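Local coordinates for protein probable acetyltransferases (Chromobacterium violaceum, PDB 3PZJ) that probably transfers acetyl groups from acetyl-CoA, perhaps to protein N-termini beginning with serine or alanine, as a member of the GNAT acetyltransferase family, at residues L53-A58 / E73-F78; A119-H124 / E157-S162; F176-T181 / D194-S199. One frame throughout, in Å; residues are numbered along the deposited sequence.

Interaction 1. Residues L53-A58 / E73-F78; sequences LFRLFA and EDEDAF
The carbonyl oxygen of Phe-54 is gripped by two amides of its own helix, Ala-58 N at 2.9 Å and Phe-57 N at 3.2 Å, while its side chain reaches across to the start of helix 75-87. These are the two helices between strand 39-43 and strand 92-98 of the GNAT fold, and they meet through two phenylalanines that pack on backbone and aliphatic atoms. CG of Phe-54 lies anti to the backbone N (chi1 175°), and the ring beyond it packs on the Asp-74/Glu-75 peptide, with Glu-75 N 3.6 Å above the ring plane and displaced toward the rim; CB of Ala-58 sits over the opposite face. That peptide belongs to a capped helix end: Asp-74 is the N-cap, and its OD1 accepts from Ala-77 N at 2.9 Å, nearly in line with the C-O bond. Phe-78 extends in the opposite direction alongside Phe-54, its CD2 3.8 Å from Phe-54 CB. Phe-107 of strand 106-114 touches Leu-53, Phe-57 and Phe-78, tying the helix pair to the sheet. Arg-55 NH2 stands 4.3 Å from Glu-75 OE2, beyond a salt bridge and with the oxygen off the guanidinium plane, so at most a loose attraction between charges. The ring atom CE2 of Phe-78 rests 3.7 Å from CB of Leu-53.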
loop_
_atom_site.group_PDB
_atom_site.type_symbol
_atom_site.label_atom_id
_atom_site.label_comp_id
_atom_site.label_asym_id
_atom_site.label_seq_id
_atom_site.Cartn_x
_atom_site.Cartn_y
_atom_site.Cartn_z
ATOM N N LEU A 53 -26.808 8.450 5.608
ATOM C CA LEU A 53 -25.437 8.969 5.629
ATOM C C LEU A 53 -25.320 10.094 4.639
ATOM O O LEU A 53 -24.639 11.047 4.905
ATOM C CB LEU A 53 -24.418 7.860 5.294
ATOM C CG LEU A 53 -24.234 6.863 6.450
ATOM C CD1 LEU A 53 -23.468 5.658 5.875
ATOM C CD2 LEU A 53 -23.517 7.456 7.686
ATOM N N PHE A 54 -25.968 9.965 3.475
ATOM C CA PHE A 54 -25.921 11.035 2.506
ATOM C C PHE A 54 -26.367 12.355 3.125
ATOM O O PHE A 54 -25.701 13.370 2.972
ATOM C CB PHE A 54 -26.825 10.678 1.328
ATOM C CG PHE A 54 -26.941 11.756 0.315
ATOM C CD1 PHE A 54 -25.856 12.149 -0.403
ATOM C CD2 PHE A 54 -28.116 12.449 0.157
ATOM C CE1 PHE A 54 -25.924 13.111 -1.300
ATOM C CE2 PHE A 54 -28.183 13.461 -0.762
ATOM C CZ PHE A 54 -27.082 13.776 -1.503
ATOM N N ARG A 55 -27.512 12.330 3.803
ATOM C CA ARG A 55 -28.132 13.553 4.405
ATOM C C ARG A 55 -27.209 14.182 5.390
ATOM O O ARG A 55 -27.183 15.384 5.504
ATOM C CB ARG A 55 -29.395 13.224 5.146
ATOM C CG ARG A 55 -30.491 12.897 4.212
ATOM C CD ARG A 55 -31.812 12.635 4.980
ATOM N NE ARG A 55 -32.574 11.655 4.236
ATOM C CZ ARG A 55 -32.827 10.398 4.605
ATOM N NH1 ARG A 55 -32.451 9.910 5.791
ATOM N NH2 ARG A 55 -33.519 9.635 3.772
ATOM N N LEU A 56 -26.450 13.355 6.109
ATOM C CA LEU A 56 -25.580 13.861 7.125
ATOM C C LEU A 56 -24.562 14.882 6.583
ATOM O O LEU A 56 -24.200 15.836 7.305
ATOM C CB LEU A 56 -24.865 12.700 7.786
ATOM C CG LEU A 56 -24.470 12.726 9.218
ATOM C CD1 LEU A 56 -25.712 12.974 10.109
ATOM C CD2 LEU A 56 -23.799 11.305 9.471
ATOM N N PHE A 57 -24.104 14.715 5.334
ATOM C CA PHE A 57 -23.071 15.588 4.789
ATOM C C PHE A 57 -23.600 16.493 3.678
ATOM O O PHE A 57 -22.919 17.435 3.299
ATOM C CB PHE A 57 -21.903 14.757 4.274
ATOM C CG PHE A 57 -21.367 13.846 5.301
ATOM C CD1 PHE A 57 -20.590 14.333 6.328
ATOM C CD2 PHE A 57 -21.716 12.507 5.281
ATOM C CE1 PHE A 57 -20.115 13.449 7.287
ATOM C CE2 PHE A 57 -21.286 11.648 6.252
ATOM C CZ PHE A 57 -20.506 12.077 7.229
ATOM N N ALA A 58 -24.806 16.170 3.162
ATOM C CA ALA A 58 -25.426 16.866 2.015
ATOM C C ALA A 58 -25.302 18.357 2.171
ATOM O O ALA A 58 -25.145 19.090 1.174
ATOM C CB ALA A 58 -26.930 16.517 1.902
ATOM N N GLU A 73 -23.484 14.187 -6.010
ATOM C CA GLU A 73 -24.503 15.027 -6.637
ATOM C C GLU A 73 -25.913 14.659 -6.156
ATOM O O GLU A 73 -26.822 15.446 -6.346
ATOM C CB GLU A 73 -24.453 14.925 -8.172
ATOM C CG GLU A 73 -25.204 13.726 -8.737
ATOM C CD GLU A 73 -24.915 13.469 -10.224
ATOM O OE1 GLU A 73 -24.416 12.343 -10.580
ATOM O OE2 GLU A 73 -25.162 14.405 -11.030
ATOM N N ASP A 74 -26.097 13.425 -5.677
ATOM C CA ASP A 74 -27.365 12.961 -5.128
ATOM C C ASP A 74 -27.186 11.641 -4.386
ATOM O O ASP A 74 -26.149 11.038 -4.428
ATOM C CB ASP A 74 -28.451 12.803 -6.235
ATOM C CG ASP A 74 -28.036 11.841 -7.349
ATOM O OD1 ASP A 74 -27.247 10.861 -7.141
ATOM O OD2 ASP A 74 -28.547 12.059 -8.459
ATOM N N GLU A 75 -28.245 11.192 -3.737
ATOM C CA GLU A 75 -28.255 9.940 -3.018
ATOM C C GLU A 75 -27.758 8.733 -3.784
ATOM O O GLU A 75 -26.974 7.934 -3.243
ATOM C CB GLU A 75 -29.667 9.588 -2.586
ATOM C CG GLU A 75 -29.724 9.098 -1.237
ATOM C CD GLU A 75 -31.144 9.177 -0.734
ATOM O OE1 GLU A 75 -31.934 8.344 -1.189
ATOM O OE2 GLU A 75 -31.439 10.066 0.088
ATOM N N ASP A 76 -28.226 8.584 -5.006
ATOM C CA ASP A 76 -27.805 7.437 -5.791
ATOM C C ASP A 76 -26.309 7.442 -6.022
ATOM O O ASP A 76 -25.646 6.347 -6.092
ATOM C CB ASP A 76 -28.531 7.332 -7.145
ATOM C CG ASP A 76 -30.022 6.965 -6.994
ATOM O OD1 ASP A 76 -30.503 6.854 -5.846
ATOM O OD2 ASP A 76 -30.695 6.782 -8.034
ATOM N N ALA A 77 -25.741 8.623 -6.204
ATOM C CA ALA A 77 -24.272 8.673 -6.473
ATOM C C ALA A 77 -23.524 8.210 -5.249
ATOM O O ALA A 77 -22.508 7.487 -5.335
ATOM C CB ALA A 77 -23.819 10.052 -6.893
ATOM N N PHE A 78 -24.044 8.578 -4.097
ATOM C CA PHE A 78 -23.401 8.250 -2.834
ATOM C C PHE A 78 -23.546 6.766 -2.473
ATOM O O PHE A 78 -22.601 6.128 -2.034
ATOM C CB PHE A 78 -23.850 9.148 -1.712
ATOM C CG PHE A 78 -23.271 8.801 -0.412
ATOM C CD1 PHE A 78 -21.959 9.073 -0.143
ATOM C CD2 PHE A 78 -24.045 8.184 0.565
ATOM C CE1 PHE A 78 -21.386 8.708 1.074
ATOM C CE2 PHE A 78 -23.498 7.817 1.758
ATOM C CZ PHE A 78 -22.132 8.140 2.027
#

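Interaction 2. Residues A119-H124 / E157-S162; sequences AIEIGH and EWRCDS. With EDO (1,2-ethanediol), chain D.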
loop_
_atom_site.group_PDB
_atom_site.type_symbol
_atom_site.label_atom_id
_atom_site.label_comp_id
_atom_site.label_asym_id
_atom_site.label_seq_id
_atom_site.Cartn_x
_atom_site.Cartn_y
_atom_site.Cartn_z
ATOM N N ALA A 119 -1.340 -6.335 8.649
ATOM C CA ALA A 119 -1.299 -4.903 8.437
ATOM C C ALA A 119 -2.685 -4.462 7.991
ATOM O O ALA A 119 -3.312 -5.095 7.104
ATOM C CB ALA A 119 -0.220 -4.498 7.352
ATOM N N ILE A 120 -3.106 -3.281 8.498
ATOM C CA ILE A 120 -4.425 -2.720 8.177
ATOM C C ILE A 120 -4.336 -1.193 8.264
ATOM O O ILE A 120 -3.376 -0.687 8.868
ATOM C CB ILE A 120 -5.504 -3.293 9.136
ATOM C CG1 ILE A 120 -6.901 -3.108 8.579
ATOM C CG2 ILE A 120 -5.290 -2.842 10.602
ATOM C CD1 ILE A 120 -7.970 -4.200 9.174
ATOM N N GLU A 121 -5.342 -0.502 7.698
ATOM C CA GLU A 121 -5.402 0.952 7.716
ATOM C C GLU A 121 -6.790 1.353 8.217
ATOM O O GLU A 121 -7.757 0.752 7.738
ATOM C CB GLU A 121 -5.165 1.444 6.336
ATOM C CG GLU A 121 -5.212 2.974 6.183
ATOM C CD GLU A 121 -5.038 3.419 4.736
ATOM O OE1 GLU A 121 -4.463 2.718 3.888
ATOM O OE2 GLU A 121 -5.582 4.484 4.443
ATOM N N ILE A 122 -6.894 2.234 9.237
ATOM C CA ILE A 122 -8.171 2.848 9.596
ATOM C C ILE A 122 -8.335 4.043 8.668
ATOM O O ILE A 122 -7.462 4.875 8.600
ATOM C CB ILE A 122 -8.216 3.243 11.084
ATOM C CG1 ILE A 122 -8.418 1.978 11.912
ATOM C CG2 ILE A 122 -9.339 4.185 11.408
ATOM C CD1 ILE A 122 -8.051 2.087 13.364
ATOM N N GLY A 123 -9.427 4.060 7.932
ATOM C CA GLY A 123 -9.746 5.119 7.037
ATOM C C GLY A 123 -11.206 5.308 6.791
ATOM O O GLY A 123 -12.026 4.832 7.567
ATOM N N HIS A 124 -11.477 6.088 5.760
ATOM C CA HIS A 124 -12.768 6.555 5.420
ATOM C C HIS A 124 -13.453 7.140 6.638
ATOM O O HIS A 124 -14.664 6.954 6.859
ATOM C CB HIS A 124 -13.588 5.382 4.825
ATOM C CG HIS A 124 -13.152 4.980 3.464
ATOM N ND1 HIS A 124 -12.680 3.721 3.209
ATOM C CD2 HIS A 124 -13.129 5.638 2.277
ATOM C CE1 HIS A 124 -12.328 3.634 1.932
ATOM N NE2 HIS A 124 -12.575 4.785 1.342
ATOM N N GLU A 157 -2.509 1.598 10.270
ATOM C CA GLU A 157 -2.092 2.861 9.724
ATOM C C GLU A 157 -3.210 3.868 9.841
ATOM O O GLU A 157 -4.353 3.517 9.933
ATOM C CB GLU A 157 -1.755 2.738 8.250
ATOM C CG GLU A 157 -0.495 2.152 7.995
ATOM C CD GLU A 157 -0.133 2.117 6.537
ATOM O OE1 GLU A 157 0.957 1.697 6.282
ATOM O OE2 GLU A 157 -0.912 2.492 5.695
ATOM N N TRP A 158 -2.823 5.126 9.794
ATOM C CA TRP A 158 -3.689 6.244 9.568
ATOM C C TRP A 158 -2.979 7.081 8.525
ATOM O O TRP A 158 -1.842 7.388 8.676
ATOM C CB TRP A 158 -3.926 7.037 10.844
ATOM C CG TRP A 158 -4.831 8.242 10.754
ATOM C CD1 TRP A 158 -4.601 9.393 10.088
ATOM C CD2 TRP A 158 -6.087 8.407 11.396
ATOM N NE1 TRP A 158 -5.631 10.258 10.261
ATOM C CE2 TRP A 158 -6.560 9.677 11.065
ATOM C CE3 TRP A 158 -6.855 7.609 12.226
ATOM C CZ2 TRP A 158 -7.759 10.155 11.536
ATOM C CZ3 TRP A 158 -8.041 8.088 12.670
ATOM C CH2 TRP A 158 -8.479 9.346 12.336
ATOM N N ARG A 159 -3.687 7.394 7.461
ATOM C CA ARG A 159 -3.123 8.200 6.355
ATOM C C ARG A 159 -3.999 9.443 6.054
ATOM O O ARG A 159 -5.223 9.421 6.184
ATOM C CB ARG A 159 -3.057 7.421 5.059
ATOM C CG ARG A 159 -2.099 6.316 5.061
ATOM C CD ARG A 159 -1.966 5.599 3.699
ATOM N NE ARG A 159 -0.969 4.549 3.845
ATOM C CZ ARG A 159 -0.116 4.179 2.904
ATOM N NH1 ARG A 159 0.710 3.171 3.133
ATOM N NH2 ARG A 159 -0.167 4.763 1.739
ATOM N N CYS A 160 -3.357 10.535 5.655
ATOM C CA CYS A 160 -4.108 11.750 5.249
ATOM C C CYS A 160 -3.366 12.621 4.290
ATOM O O CYS A 160 -2.185 12.526 4.081
ATOM C CB CYS A 160 -4.558 12.560 6.476
ATOM S SG CYS A 160 -3.254 13.334 7.376
ATOM N N ASP A 161 -4.122 13.456 3.597
ATOM C CA ASP A 161 -3.532 14.477 2.738
ATOM C C ASP A 161 -2.756 15.375 3.626
ATOM O O ASP A 161 -3.187 15.739 4.710
ATOM C CB ASP A 161 -4.641 15.204 1.946
ATOM C CG ASP A 161 -4.107 16.193 0.912
ATOM O OD1 ASP A 161 -3.311 17.106 1.286
ATOM O OD2 ASP A 161 -4.560 16.071 -0.261
ATOM N N SER A 162 -1.565 15.739 3.200
ATOM C CA SER A 162 -0.705 16.563 4.057
ATOM C C SER A 162 -1.331 17.928 4.335
ATOM O O SER A 162 -1.005 18.592 5.345
ATOM C CB SER A 162 0.683 16.750 3.408
ATOM O OG SER A 162 0.541 17.593 2.262
HETATM C C1 EDO D . -10.447 7.891 3.097
HETATM O O1 EDO D . -11.230 8.939 3.613
HETATM C C2 EDO D . -9.234 7.718 3.977
HETATM O O2 EDO D . -8.998 6.338 4.026
HETATM O O HOH W 1 -2.242 0.919 4.125
HETATM O O HOH W 2 -6.310 6.497 6.892
#
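In the beta-alpha-beta unit of strand 119-127, helix 135-150 and strand 155-161, the two parallel strands pair at Glu-121 and Glu-157. Glu-157 N donates to Ile-120 O (2.8 Å), and Ile-122 N to Glu-157 O (2.9 Å). Beyond this pair the strands splay, the axes of these short segments 43° apart, a divergence characteristic of the GNAT fold, where the opening commonly receives the pantetheine of acetyl-CoA. A water helps bridge the widening gap, donating to Ile-122 O and accepting from Arg-159 N. Farther along, an ethanediol, probably from the crystallisation liquor, accepts from His-124 N and lies beside Gly-123.

On the face that carries Glu-121 and Glu-157, the Glu-121 chain runs extended, CG anti to the backbone N (chi1 179°), and crosses Arg-159 at about a right angle. Arg-159 NE bonds Glu-157 OE2 at 2.8 Å, but Glu-121 OE1 stands off the guanidinium plane, 3.9 Å from Arg-159 NE, a long salt bridge of charges alone. Arg-111 holds Glu-121 more directly, and Arg-155 takes Glu-157 OE1. Glu-121 OE1 and Glu-157 OE2 come within 4.0 Å, and one water donates to both; this water and the three arginines probably make the closeness of two buried acids tolerable.

Interaction 3. Residues F176-T181 / D194-S199; sequences FQFEGT and DTHVFS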
loop_
_atom_site.group_PDB
_atom_site.type_symbol
_atom_site.label_atom_id
_atom_site.label_comp_id
_atom_site.label_asym_id
_atom_site.label_seq_id
_atom_site.Cartn_x
_atom_site.Cartn_y
_atom_site.Cartn_z
ATOM N N PHE A 176 -1.199 7.461 17.278
ATOM C CA PHE A 176 -0.424 7.018 16.122
ATOM C C PHE A 176 0.881 7.817 16.076
ATOM O O PHE A 176 0.910 9.019 16.467
ATOM C CB PHE A 176 -1.195 7.275 14.820
ATOM C CG PHE A 176 -2.471 6.477 14.676
ATOM C CD1 PHE A 176 -2.476 5.262 14.031
ATOM C CD2 PHE A 176 -3.708 6.964 15.182
ATOM C CE1 PHE A 176 -3.672 4.541 13.841
ATOM C CE2 PHE A 176 -4.911 6.208 15.019
ATOM C CZ PHE A 176 -4.863 5.043 14.367
ATOM N N GLN A 177 1.940 7.184 15.592
ATOM C CA GLN A 177 3.212 7.835 15.422
ATOM C C GLN A 177 3.394 8.228 13.980
ATOM O O GLN A 177 3.105 7.408 13.077
ATOM C CB GLN A 177 4.322 6.841 15.767
ATOM C CG GLN A 177 4.293 6.262 17.179
ATOM C CD GLN A 177 4.199 7.365 18.225
ATOM O OE1 GLN A 177 3.218 7.451 18.998
ATOM N NE2 GLN A 177 5.189 8.248 18.212
ATOM N N PHE A 178 4.001 9.388 13.755
ATOM C CA PHE A 178 4.283 9.839 12.389
ATOM C C PHE A 178 5.441 9.090 11.839
ATOM O O PHE A 178 6.481 9.002 12.523
ATOM C CB PHE A 178 4.594 11.363 12.374
ATOM C CG PHE A 178 4.932 11.881 11.038
ATOM C CD1 PHE A 178 4.022 11.829 10.019
ATOM C CD2 PHE A 178 6.216 12.330 10.770
ATOM C CE1 PHE A 178 4.394 12.296 8.687
ATOM C CE2 PHE A 178 6.589 12.787 9.474
ATOM C CZ PHE A 178 5.648 12.771 8.450
ATOM N N GLU A 179 5.297 8.524 10.618
ATOM C CA GLU A 179 6.370 7.777 10.010
ATOM C C GLU A 179 7.049 8.524 8.837
ATOM O O GLU A 179 8.253 8.412 8.640
ATOM C CB GLU A 179 5.876 6.401 9.517
ATOM C CG GLU A 179 5.628 5.446 10.662
ATOM C CD GLU A 179 5.182 4.093 10.222
ATOM O OE1 GLU A 179 4.531 3.955 9.166
ATOM O OE2 GLU A 179 5.378 3.164 11.024
ATOM N N GLY A 180 6.279 9.217 8.049
ATOM C CA GLY A 180 6.820 9.997 6.963
ATOM C C GLY A 180 5.731 10.397 5.991
ATOM O O GLY A 180 4.543 10.094 6.229
ATOM N N THR A 181 6.143 11.080 4.935
ATOM C CA THR A 181 5.278 11.610 3.938
ATOM C C THR A 181 5.656 11.114 2.548
ATOM O O THR A 181 6.753 11.234 2.119
ATOM C CB THR A 181 5.318 13.138 3.922
ATOM O OG1 THR A 181 4.983 13.664 5.196
ATOM C CG2 THR A 181 4.382 13.682 2.862
ATOM N N ASP A 194 0.285 14.901 -1.276
ATOM C CA ASP A 194 1.312 14.200 -0.548
ATOM C C ASP A 194 0.598 13.583 0.612
ATOM O O ASP A 194 -0.223 14.227 1.315
ATOM C CB ASP A 194 2.363 15.173 0.059
ATOM C CG ASP A 194 3.085 16.048 -0.977
ATOM O OD1 ASP A 194 3.251 15.718 -2.149
ATOM O OD2 ASP A 194 3.531 17.081 -0.573
ATOM N N THR A 195 0.926 12.348 0.913
ATOM C CA THR A 195 0.267 11.628 1.967
ATOM C C THR A 195 1.109 11.452 3.210
ATOM O O THR A 195 2.126 10.893 3.139
ATOM C CB THR A 195 -0.111 10.241 1.487
ATOM O OG1 THR A 195 -1.078 10.355 0.467
ATOM C CG2 THR A 195 -0.648 9.431 2.646
ATOM N N HIS A 196 0.620 11.889 4.351
ATOM C CA HIS A 196 1.266 11.567 5.610
ATOM C C HIS A 196 0.863 10.160 6.047
ATOM O O HIS A 196 -0.368 9.814 6.003
ATOM C CB HIS A 196 0.798 12.524 6.732
ATOM C CG HIS A 196 1.256 13.956 6.616
ATOM N ND1 HIS A 196 2.447 14.346 6.042
ATOM C CD2 HIS A 196 0.680 15.095 7.103
ATOM C CE1 HIS A 196 2.576 15.668 6.164
ATOM N NE2 HIS A 196 1.510 16.142 6.784
ATOM N N VAL A 197 1.845 9.371 6.505
ATOM C CA VAL A 197 1.595 8.033 7.046
ATOM C C VAL A 197 1.940 7.997 8.509
ATOM O O VAL A 197 3.052 8.420 8.932
ATOM C CB VAL A 197 2.389 6.934 6.292
ATOM C CG1 VAL A 197 2.080 5.525 6.897
ATOM C CG2 VAL A 197 2.080 6.968 4.791
ATOM N N PHE A 198 0.964 7.552 9.301
ATOM C CA PHE A 198 1.079 7.364 10.702
ATOM C C PHE A 198 0.792 5.885 11.023
ATOM O O PHE A 198 0.075 5.260 10.288
ATOM C CB PHE A 198 0.045 8.168 11.458
ATOM C CG PHE A 198 0.101 9.648 11.227
ATOM C CD1 PHE A 198 0.744 10.487 12.141
ATOM C CD2 PHE A 198 -0.576 10.232 10.164
ATOM C CE1 PHE A 198 0.759 11.874 11.940
ATOM C CE2 PHE A 198 -0.552 11.591 9.978
ATOM C CZ PHE A 198 0.155 12.407 10.841
ATOM N N SER A 199 1.255 5.377 12.160
ATOM C CA SER A 199 0.971 4.016 12.544
ATOM C C SER A 199 0.959 3.788 14.018
ATOM O O SER A 199 1.570 4.535 14.788
ATOM C CB SER A 199 1.962 3.029 11.905
ATOM O OG SER A 199 3.207 3.071 12.579
#
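Phe-178 turns its ring edge toward the face of Phe-198, with CD1 3.8 Å above that ring's plane near the rim and the two planes at 63°. Both residues belong to the hairpin of strands 177-188 and 191-201, at the GNAT sheet's edge within this chain, and form a non-hydrogen-bonded pair. The same phenyl edge is turned, offset, to the face of His-196, completing an aromatic cluster that helix 165-174 packs against through Phe-178 and Phe-198.

Between this pair and the next non-hydrogen-bonded one, Thr-181/His-196, lies a classic beta bulge: Glu-179 and Gly-180 both face Val-197, whose carbonyl oxygen takes Glu-179 N at 2.8 Å and, weakly, Gly-180 N at 3.4 Å. Gly-180 adopts a phi of 165°, at which a CB would collide with the Glu-179 carbonyl oxygen, and its N sits over the centre of the Phe-178 ring. Val-197 N answers by bonding Gly-180 O at 2.8 Å. On the opposite face of the sheet Ser-199 OG, set between its backbone N and carbonyl carbon (chi1 77°), donates to Glu-179 OE2 at 2.7 Å from well above the carboxylate plane. Arg-155 bridges to OE1, while Arg-183 of the second subunit reaches Glu-179 OE2 and Ser-199 OG across the dimer contact. Past the bulge, Thr-181 OG1 and His-196 ND1 share a hydrogen bond of 2.8 Å, the hydroxyl lying at the imidazole edge.

How the interactions relate
Interactions 2 and 3 share one sheet and touch directly: strand 155-161 lies next to strand 191-201, joined by Trp-158 O with Phe-198 N and Ser-162 N with Asp-194 O, while the Trp-158 and Phe-176 rings meet. Arg-155 links them too, serving an acid in each. Interaction 2 is the buried one, near the chain's centre, combining backbone pairing with acids, arginines and water. Interaction 3 is partly buried in a hairpin at the sheet's edge within the chain, mixing aromatic rings with polar groups that meet the second subunit. Interaction 1, its centre about 30 Å from that of interaction 3 and across the chain's centre, joins helices mainly through apolar side chains.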